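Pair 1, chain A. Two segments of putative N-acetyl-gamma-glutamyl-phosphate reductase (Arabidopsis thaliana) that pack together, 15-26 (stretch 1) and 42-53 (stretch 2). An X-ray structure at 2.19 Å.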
# COMPACT_ATOMS: atom_id res chain seq x y z
N LYS A 15 -18.81 -24.29 -25.60
CA LYS A 15 -19.80 -23.17 -25.51
C LYS A 15 -20.15 -22.69 -26.92
O LYS A 15 -19.45 -23.00 -27.87
CB LYS A 15 -19.22 -22.02 -24.69
CG LYS A 15 -18.91 -22.43 -23.25
CD LYS A 15 -18.29 -21.29 -22.45
CE LYS A 15 -18.04 -21.74 -21.01
NZ LYS A 15 -17.64 -20.62 -20.12
N ASP A 16 -21.24 -21.94 -27.04
CA ASP A 16 -21.70 -21.46 -28.34
C ASP A 16 -20.73 -20.58 -29.11
O ASP A 16 -20.55 -20.76 -30.32
CB ASP A 16 -23.03 -20.72 -28.18
CG ASP A 16 -24.08 -21.55 -27.48
OD1 ASP A 16 -24.27 -22.73 -27.85
OD2 ASP A 16 -24.72 -21.02 -26.54
N ILE A 17 -20.11 -19.62 -28.44
CA ILE A 17 -19.21 -18.70 -29.11
C ILE A 17 -17.74 -18.90 -28.83
O ILE A 17 -17.31 -19.01 -27.68
CB ILE A 17 -19.57 -17.25 -28.76
CG1 ILE A 17 -21.01 -16.94 -29.21
CG2 ILE A 17 -18.57 -16.30 -29.40
CD1 ILE A 17 -21.22 -16.97 -30.72
N ARG A 18 -16.95 -18.93 -29.90
CA ARG A 18 -15.50 -19.09 -29.79
C ARG A 18 -14.83 -17.73 -29.89
O ARG A 18 -14.92 -17.04 -30.90
CB ARG A 18 -14.99 -20.01 -30.89
CG ARG A 18 -15.57 -21.39 -30.78
CD ARG A 18 -15.25 -22.18 -32.01
NE ARG A 18 -14.02 -22.95 -31.88
CZ ARG A 18 -13.53 -23.69 -32.87
NH1 ARG A 18 -14.15 -23.74 -34.03
NH2 ARG A 18 -12.42 -24.40 -32.68
N ILE A 19 -14.17 -17.37 -28.80
CA ILE A 19 -13.51 -16.08 -28.71
C ILE A 19 -12.02 -16.08 -29.01
O ILE A 19 -11.27 -16.95 -28.57
CB ILE A 19 -13.70 -15.47 -27.32
CG1 ILE A 19 -15.18 -15.22 -27.03
CG2 ILE A 19 -12.87 -14.19 -27.20
CD1 ILE A 19 -15.86 -14.28 -28.03
N GLY A 20 -11.60 -15.08 -29.76
CA GLY A 20 -10.20 -14.92 -30.08
C GLY A 20 -9.70 -13.69 -29.33
O GLY A 20 -10.36 -12.64 -29.35
N LEU A 21 -8.56 -13.81 -28.67
CA LEU A 21 -8.00 -12.69 -27.93
C LEU A 21 -6.64 -12.30 -28.50
O LEU A 21 -5.68 -13.06 -28.40
CB LEU A 21 -7.86 -13.07 -26.44
CG LEU A 21 -7.24 -12.07 -25.45
CD1 LEU A 21 -8.03 -10.77 -25.44
CD2 LEU A 21 -7.21 -12.69 -24.05
N LEU A 22 -6.56 -11.13 -29.13
CA LEU A 22 -5.30 -10.66 -29.71
C LEU A 22 -4.55 -9.81 -28.70
O LEU A 22 -4.98 -8.71 -28.37
CB LEU A 22 -5.55 -9.82 -30.97
CG LEU A 22 -5.85 -10.46 -32.32
CD1 LEU A 22 -7.21 -11.12 -32.29
CD2 LEU A 22 -5.81 -9.39 -33.38
N GLY A 23 -3.43 -10.32 -28.20
CA GLY A 23 -2.66 -9.59 -27.21
C GLY A 23 -3.14 -9.98 -25.83
O GLY A 23 -3.72 -9.18 -25.10
N ALA A 24 -2.87 -11.23 -25.45
CA ALA A 24 -3.30 -11.75 -24.17
C ALA A 24 -2.31 -11.62 -23.01
O ALA A 24 -2.67 -11.91 -21.88
CB ALA A 24 -3.70 -13.22 -24.33
N SER A 25 -1.09 -11.18 -23.28
CA SER A 25 -0.10 -11.09 -22.21
C SER A 25 -0.19 -9.84 -21.31
O SER A 25 0.55 -9.72 -20.33
CB SER A 25 1.31 -11.22 -22.78
OG SER A 25 1.62 -10.14 -23.63
N GLY A 26 -1.09 -8.92 -21.64
CA GLY A 26 -1.23 -7.71 -20.83
C GLY A 26 -2.35 -7.82 -19.82
O GLY A 26 -3.08 -8.81 -19.80
N PHE A 42 -19.64 -17.54 -23.96
CA PHE A 42 -18.40 -17.24 -24.67
C PHE A 42 -17.25 -18.05 -24.10
O PHE A 42 -17.11 -18.21 -22.88
CB PHE A 42 -18.07 -15.75 -24.58
CG PHE A 42 -19.09 -14.84 -25.21
CD1 PHE A 42 -20.12 -15.36 -26.00
CD2 PHE A 42 -19.04 -13.46 -24.99
CE1 PHE A 42 -21.09 -14.51 -26.56
CE2 PHE A 42 -20.00 -12.61 -25.54
CZ PHE A 42 -21.03 -13.13 -26.33
N GLN A 43 -16.41 -18.57 -24.99
CA GLN A 43 -15.26 -19.36 -24.59
C GLN A 43 -14.03 -18.97 -25.39
O GLN A 43 -14.06 -18.89 -26.62
CB GLN A 43 -15.53 -20.85 -24.80
CG GLN A 43 -14.29 -21.70 -24.61
CD GLN A 43 -14.56 -23.18 -24.75
OE1 GLN A 43 -15.12 -23.63 -25.75
NE2 GLN A 43 -14.15 -23.95 -23.75
N VAL A 44 -12.92 -18.74 -24.69
CA VAL A 44 -11.68 -18.38 -25.35
C VAL A 44 -11.05 -19.61 -26.00
O VAL A 44 -10.73 -20.58 -25.31
CB VAL A 44 -10.66 -17.80 -24.35
CG1 VAL A 44 -9.37 -17.44 -25.08
CG2 VAL A 44 -11.24 -16.57 -23.66
N THR A 45 -10.88 -19.57 -27.32
CA THR A 45 -10.31 -20.70 -28.04
C THR A 45 -9.01 -20.34 -28.76
O THR A 45 -8.29 -21.21 -29.25
CB THR A 45 -11.30 -21.28 -29.09
OG1 THR A 45 -11.71 -20.24 -29.98
CG2 THR A 45 -12.52 -21.88 -28.40
N LEU A 46 -8.71 -19.05 -28.82
CA LEU A 46 -7.50 -18.58 -29.49
C LEU A 46 -6.89 -17.36 -28.78
O LEU A 46 -7.59 -16.38 -28.51
CB LEU A 46 -7.83 -18.23 -30.94
CG LEU A 46 -6.66 -17.69 -31.74
CD1 LEU A 46 -5.49 -18.66 -31.66
CD2 LEU A 46 -7.09 -17.47 -33.18
N MET A 47 -5.59 -17.40 -28.50
CA MET A 47 -4.92 -16.29 -27.81
C MET A 47 -3.55 -15.91 -28.38
O MET A 47 -2.70 -16.77 -28.62
CB MET A 47 -4.74 -16.62 -26.32
CG MET A 47 -6.02 -16.82 -25.53
SD MET A 47 -5.73 -16.88 -23.73
CE MET A 47 -4.66 -18.31 -23.55
N THR A 48 -3.34 -14.60 -28.56
CA THR A 48 -2.10 -14.03 -29.11
C THR A 48 -1.20 -13.30 -28.08
O THR A 48 -1.69 -12.59 -27.20
CB THR A 48 -2.40 -13.01 -30.22
OG1 THR A 48 -3.06 -13.65 -31.32
CG2 THR A 48 -1.14 -12.40 -30.71
N ALA A 49 0.11 -13.47 -28.23
CA ALA A 49 1.11 -12.83 -27.38
C ALA A 49 2.33 -12.51 -28.24
O ALA A 49 2.57 -13.15 -29.27
CB ALA A 49 1.51 -13.73 -26.23
N ASP A 50 3.11 -11.52 -27.83
CA ASP A 50 4.29 -11.14 -28.59
C ASP A 50 5.55 -11.89 -28.17
O ASP A 50 5.88 -12.94 -28.73
CB ASP A 50 4.49 -9.63 -28.48
CG ASP A 50 5.50 -9.10 -29.47
OD1 ASP A 50 5.43 -9.50 -30.66
OD2 ASP A 50 6.36 -8.29 -29.07
N ARG A 51 6.26 -11.35 -27.18
CA ARG A 51 7.49 -11.96 -26.70
C ARG A 51 7.21 -13.28 -26.00
O ARG A 51 8.03 -14.19 -26.03
CB ARG A 51 8.20 -11.03 -25.72
CG ARG A 51 8.24 -9.61 -26.21
CD ARG A 51 9.07 -8.73 -25.30
NE ARG A 51 8.90 -7.33 -25.67
CZ ARG A 51 9.65 -6.34 -25.19
NH1 ARG A 51 10.61 -6.59 -24.32
NH2 ARG A 51 9.41 -5.09 -25.57
N LYS A 52 6.04 -13.38 -25.39
CA LYS A 52 5.68 -14.58 -24.66
C LYS A 52 4.87 -15.59 -25.47
O LYS A 52 4.20 -16.45 -24.90
CB LYS A 52 4.95 -14.20 -23.37
CG LYS A 52 5.84 -13.39 -22.44
CD LYS A 52 5.11 -12.86 -21.23
CE LYS A 52 6.04 -12.00 -20.38
NZ LYS A 52 5.36 -11.45 -19.17
N ALA A 53 4.94 -15.48 -26.79
CA ALA A 53 4.23 -16.42 -27.66
C ALA A 53 4.87 -17.78 -27.41
O ALA A 53 6.06 -17.85 -27.10
CB ALA A 53 4.40 -16.03 -29.12
O HOH W 1 -15.34 -19.20 -20.81
O HOH W 2 4.06 -10.91 -24.44
O HOH W 3 3.07 -10.32 -19.61

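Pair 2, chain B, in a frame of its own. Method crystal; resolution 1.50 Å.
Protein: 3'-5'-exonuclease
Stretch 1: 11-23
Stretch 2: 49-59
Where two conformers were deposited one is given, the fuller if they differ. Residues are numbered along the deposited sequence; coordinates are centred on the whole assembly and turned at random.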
# COMPACT_ATOMS: atom_id res chain seq x y z
N PRO B 11 14.88 -19.76 -9.17
CA PRO B 11 13.56 -19.81 -8.55
C PRO B 11 13.08 -18.41 -8.19
O PRO B 11 13.52 -17.81 -7.20
CB PRO B 11 13.79 -20.63 -7.27
CG PRO B 11 15.29 -20.84 -7.17
CD PRO B 11 15.94 -19.94 -8.16
N LEU B 12 12.17 -17.89 -9.00
CA LEU B 12 11.66 -16.54 -8.82
C LEU B 12 10.62 -16.51 -7.71
O LEU B 12 9.83 -17.45 -7.54
CB LEU B 12 11.08 -16.02 -10.13
CG LEU B 12 11.99 -16.09 -11.36
CD1 LEU B 12 11.26 -15.59 -12.59
CD2 LEU B 12 13.29 -15.29 -11.18
N LYS B 13 10.65 -15.42 -6.93
CA LYS B 13 9.69 -15.20 -5.84
C LYS B 13 9.31 -13.73 -5.80
O LYS B 13 10.18 -12.87 -5.76
CB LYS B 13 10.28 -15.61 -4.48
CG LYS B 13 10.76 -17.06 -4.39
CD LYS B 13 11.41 -17.30 -3.03
CE LYS B 13 12.29 -18.55 -3.03
NZ LYS B 13 13.10 -18.64 -1.77
N TYR B 14 8.00 -13.45 -5.82
CA TYR B 14 7.51 -12.06 -5.71
C TYR B 14 6.68 -11.85 -4.45
O TYR B 14 6.00 -12.76 -3.98
CB TYR B 14 6.63 -11.70 -6.92
CG TYR B 14 7.27 -11.92 -8.27
CD1 TYR B 14 8.27 -11.06 -8.75
CD2 TYR B 14 6.84 -12.95 -9.10
CE1 TYR B 14 8.85 -11.26 -9.99
CE2 TYR B 14 7.41 -13.17 -10.37
CZ TYR B 14 8.43 -12.32 -10.80
OH TYR B 14 8.98 -12.52 -12.05
N TYR B 15 6.73 -10.62 -3.94
CA TYR B 15 6.03 -10.23 -2.74
C TYR B 15 5.34 -8.92 -3.07
O TYR B 15 5.98 -7.85 -3.10
CB TYR B 15 7.04 -10.05 -1.61
CG TYR B 15 6.52 -10.04 -0.20
CD1 TYR B 15 7.27 -10.66 0.80
CD2 TYR B 15 5.35 -9.36 0.18
CE1 TYR B 15 6.87 -10.65 2.11
CE2 TYR B 15 4.91 -9.36 1.53
CZ TYR B 15 5.72 -10.01 2.47
OH TYR B 15 5.39 -10.07 3.81
N ASP B 16 4.03 -9.00 -3.36
CA ASP B 16 3.28 -7.81 -3.78
C ASP B 16 2.92 -7.00 -2.55
O ASP B 16 2.09 -7.44 -1.75
CB ASP B 16 2.02 -8.24 -4.54
CG ASP B 16 1.27 -7.08 -5.19
OD1 ASP B 16 1.54 -5.89 -4.88
OD2 ASP B 16 0.39 -7.39 -6.04
N ILE B 17 3.54 -5.83 -2.38
CA ILE B 17 3.27 -5.02 -1.16
C ILE B 17 2.03 -4.17 -1.29
O ILE B 17 1.68 -3.47 -0.34
CB ILE B 17 4.49 -4.14 -0.74
CG1 ILE B 17 4.72 -2.99 -1.72
CG2 ILE B 17 5.73 -5.02 -0.61
CD1 ILE B 17 5.54 -1.83 -1.13
N GLY B 18 1.34 -4.26 -2.43
CA GLY B 18 0.20 -3.40 -2.70
C GLY B 18 -0.96 -4.11 -3.36
O GLY B 18 -1.29 -3.85 -4.52
N LEU B 19 -1.58 -5.02 -2.62
CA LEU B 19 -2.71 -5.73 -3.15
C LEU B 19 -4.02 -5.22 -2.53
O LEU B 19 -4.26 -5.40 -1.33
CB LEU B 19 -2.52 -7.23 -2.91
CG LEU B 19 -3.67 -8.16 -3.34
CD1 LEU B 19 -4.07 -7.92 -4.79
CD2 LEU B 19 -3.27 -9.60 -3.17
N ASN B 20 -4.86 -4.57 -3.33
CA ASN B 20 -6.12 -4.04 -2.78
C ASN B 20 -7.21 -5.09 -2.87
O ASN B 20 -8.18 -4.95 -3.63
CB ASN B 20 -6.52 -2.79 -3.54
CG ASN B 20 -5.47 -1.72 -3.47
OD1 ASN B 20 -5.33 -1.04 -2.46
ND2 ASN B 20 -4.73 -1.55 -4.58
N LEU B 21 -7.03 -6.17 -2.12
CA LEU B 21 -7.88 -7.35 -2.27
C LEU B 21 -9.34 -7.14 -1.88
O LEU B 21 -10.22 -7.86 -2.36
CB LEU B 21 -7.27 -8.52 -1.51
CG LEU B 21 -7.81 -9.88 -1.95
CD1 LEU B 21 -7.42 -10.22 -3.39
CD2 LEU B 21 -7.32 -10.96 -0.99
N THR B 22 -9.60 -6.15 -1.04
CA THR B 22 -10.99 -5.82 -0.71
C THR B 22 -11.72 -5.03 -1.81
O THR B 22 -12.91 -4.75 -1.65
CB THR B 22 -11.10 -4.99 0.57
OG1 THR B 22 -10.48 -3.71 0.37
CG2 THR B 22 -10.44 -5.71 1.73
N ASP B 23 -11.03 -4.65 -2.89
CA ASP B 23 -11.67 -3.83 -3.89
C ASP B 23 -12.88 -4.53 -4.49
O ASP B 23 -12.82 -5.73 -4.75
CB ASP B 23 -10.71 -3.45 -5.00
CG ASP B 23 -11.30 -2.40 -5.89
OD1 ASP B 23 -11.16 -1.20 -5.57
OD2 ASP B 23 -11.97 -2.77 -6.86
N GLN B 49 0.76 -19.24 -9.38
CA GLN B 49 1.28 -19.85 -10.60
C GLN B 49 2.33 -18.97 -11.26
O GLN B 49 3.25 -19.47 -11.92
CB GLN B 49 0.13 -20.16 -11.56
CG GLN B 49 0.57 -20.96 -12.78
CD GLN B 49 -0.59 -21.53 -13.57
OE1 GLN B 49 -1.58 -22.02 -13.00
NE2 GLN B 49 -0.48 -21.46 -14.88
N ARG B 50 2.21 -17.65 -11.08
CA ARG B 50 3.21 -16.70 -11.59
C ARG B 50 4.18 -16.23 -10.48
O ARG B 50 4.71 -15.12 -10.52
CB ARG B 50 2.54 -15.52 -12.31
CG ARG B 50 1.52 -15.91 -13.39
CD ARG B 50 2.11 -16.91 -14.39
NE ARG B 50 3.38 -16.40 -14.92
CZ ARG B 50 4.35 -17.18 -15.39
NH1 ARG B 50 4.21 -18.50 -15.41
NH2 ARG B 50 5.46 -16.61 -15.86
N HIS B 51 4.41 -17.12 -9.52
CA HIS B 51 5.52 -17.05 -8.56
C HIS B 51 5.36 -16.01 -7.46
O HIS B 51 6.33 -15.72 -6.75
CB HIS B 51 6.87 -16.87 -9.27
CG HIS B 51 7.02 -17.73 -10.49
ND1 HIS B 51 7.02 -19.11 -10.43
CD2 HIS B 51 7.13 -17.41 -11.80
CE1 HIS B 51 7.13 -19.60 -11.65
NE2 HIS B 51 7.20 -18.59 -12.50
N VAL B 52 4.15 -15.50 -7.30
CA VAL B 52 3.86 -14.62 -6.17
C VAL B 52 3.67 -15.47 -4.93
O VAL B 52 2.77 -16.33 -4.88
CB VAL B 52 2.65 -13.69 -6.43
CG1 VAL B 52 2.56 -12.61 -5.33
CG2 VAL B 52 2.76 -13.05 -7.81
N LYS B 53 4.51 -15.24 -3.93
CA LYS B 53 4.51 -16.04 -2.73
C LYS B 53 3.72 -15.39 -1.60
O LYS B 53 3.07 -16.08 -0.81
CB LYS B 53 5.94 -16.33 -2.26
CG LYS B 53 6.83 -16.93 -3.32
CD LYS B 53 6.33 -18.28 -3.83
CE LYS B 53 7.20 -18.75 -4.97
NZ LYS B 53 6.72 -20.06 -5.50
N ASN B 54 3.82 -14.07 -1.48
CA ASN B 54 3.23 -13.34 -0.36
C ASN B 54 2.62 -12.06 -0.91
O ASN B 54 3.05 -11.59 -1.98
CB ASN B 54 4.32 -12.89 0.64
CG ASN B 54 4.86 -14.01 1.50
OD1 ASN B 54 4.90 -13.87 2.73
ND2 ASN B 54 5.32 -15.08 0.89
N ALA B 55 1.62 -11.52 -0.22
CA ALA B 55 1.12 -10.19 -0.58
C ALA B 55 0.64 -9.48 0.66
O ALA B 55 0.23 -10.11 1.63
CB ALA B 55 -0.01 -10.29 -1.61
N LEU B 56 0.72 -8.15 0.61
CA LEU B 56 0.22 -7.31 1.68
C LEU B 56 -1.09 -6.68 1.22
O LEU B 56 -1.11 -5.94 0.22
CB LEU B 56 1.27 -6.23 2.00
CG LEU B 56 0.95 -5.29 3.17
CD1 LEU B 56 1.00 -6.06 4.50
CD2 LEU B 56 1.98 -4.16 3.20
N VAL B 57 -2.17 -6.98 1.94
CA VAL B 57 -3.50 -6.47 1.62
C VAL B 57 -3.68 -5.12 2.30
O VAL B 57 -3.49 -5.00 3.50
CB VAL B 57 -4.59 -7.47 2.08
CG1 VAL B 57 -6.01 -6.95 1.85
CG2 VAL B 57 -4.41 -8.80 1.35
N THR B 58 -4.01 -4.10 1.51
CA THR B 58 -4.12 -2.74 2.04
C THR B 58 -5.43 -2.48 2.75
O THR B 58 -6.51 -2.89 2.30
CB THR B 58 -4.05 -1.71 0.94
OG1 THR B 58 -4.99 -2.06 -0.07
CG2 THR B 58 -2.68 -1.65 0.34
N GLY B 59 -5.33 -1.79 3.89
CA GLY B 59 -6.50 -1.25 4.62
C GLY B 59 -6.43 0.27 4.54
O GLY B 59 -5.34 0.84 4.70
O HOH W 4 8.65 -19.88 -7.91
O HOH W 5 -7.82 -3.82 0.02

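Both pairs set two parallel strands side by side with a one-residue beta bulge at the same place. Fourteen central residues superpose with an RMSD of 0.7 Å. Ile A19 matches Tyr B14, Val A44 matches Val B52, and Thr A45 matches Lys B53.

The hydrogen-bond ladder is conserved around the bulge. In pair 1, Ile A19 N donates to Gln A43 O (2.7 Å), and Thr A45 N donates to Ile A19 O (2.9 Å). In pair 2, Tyr B14 N donates to His B51 O (3.0 Å), and Lys B53 N donates to Tyr B14 O (2.9 Å). The extra residue in the second strand is Thr A45 or Lys B53. Beyond it the ladder resumes: Leu A21 N donates to Leu A46 O (2.8 Å), and Asp B16 N to Asn B54 O (3.1 Å). One difference is that Leu A46 N also makes a weak bond to Ile A19 O (3.3 Å).

Gly A23 and Gly B18 fall at matching positions. In pair 1 the strand ends at Leu A22, just before the glycine; in pair 2 the chain turns a corner at Ile B17, and Gly B18 lies in the short strand that follows. The next residue keeps its bond to the second stretch in both. In pair 1, Ala A24 N donates to Thr A48 O (2.5 Å). In pair 2, the matching Leu B19 N donates to Leu B56 O (3.0 Å). Gly A23 has a positive phi, and a CB there would jam against the preceding carbonyl. Gly B18 has a negative phi; its N donates to Asp B16 OD1 (2.9 Å).

Side chains fill the matched frame differently. Gly A20 leaves the position beside Leu A46 without a side chain. Its counterpart Tyr B15 lays a ring face on Asn B54, whose CB lies 3.4 Å from the centroid of the Tyr B15 ring. On the face bearing Ile A19 and Val A44, Leu A21 CB approaches Met A47 CG (4.3 Å). The matched pair is Asp B16 and Ala B55, with CB atoms 4.1 Å apart. Near the glycine, Ala A24 CB reaches Met A47 CB (4.1 Å). In pair 2 the longer Leu B19 meets the shorter Ala B55, CD2 to CB at 3.7 Å. Size is thus exchanged between the strands.

The position after that also differs. Ser A25 CB packs near Ala A49 CB (4.3 Å), and water links Ser A25 O to Lys A52 NZ. Its match, Asn B20, accepts a direct hydrogen bond at OD1 from Thr B58 OG1 (2.6 Å). The buried areas are nearly equal, 876 and 874 Å².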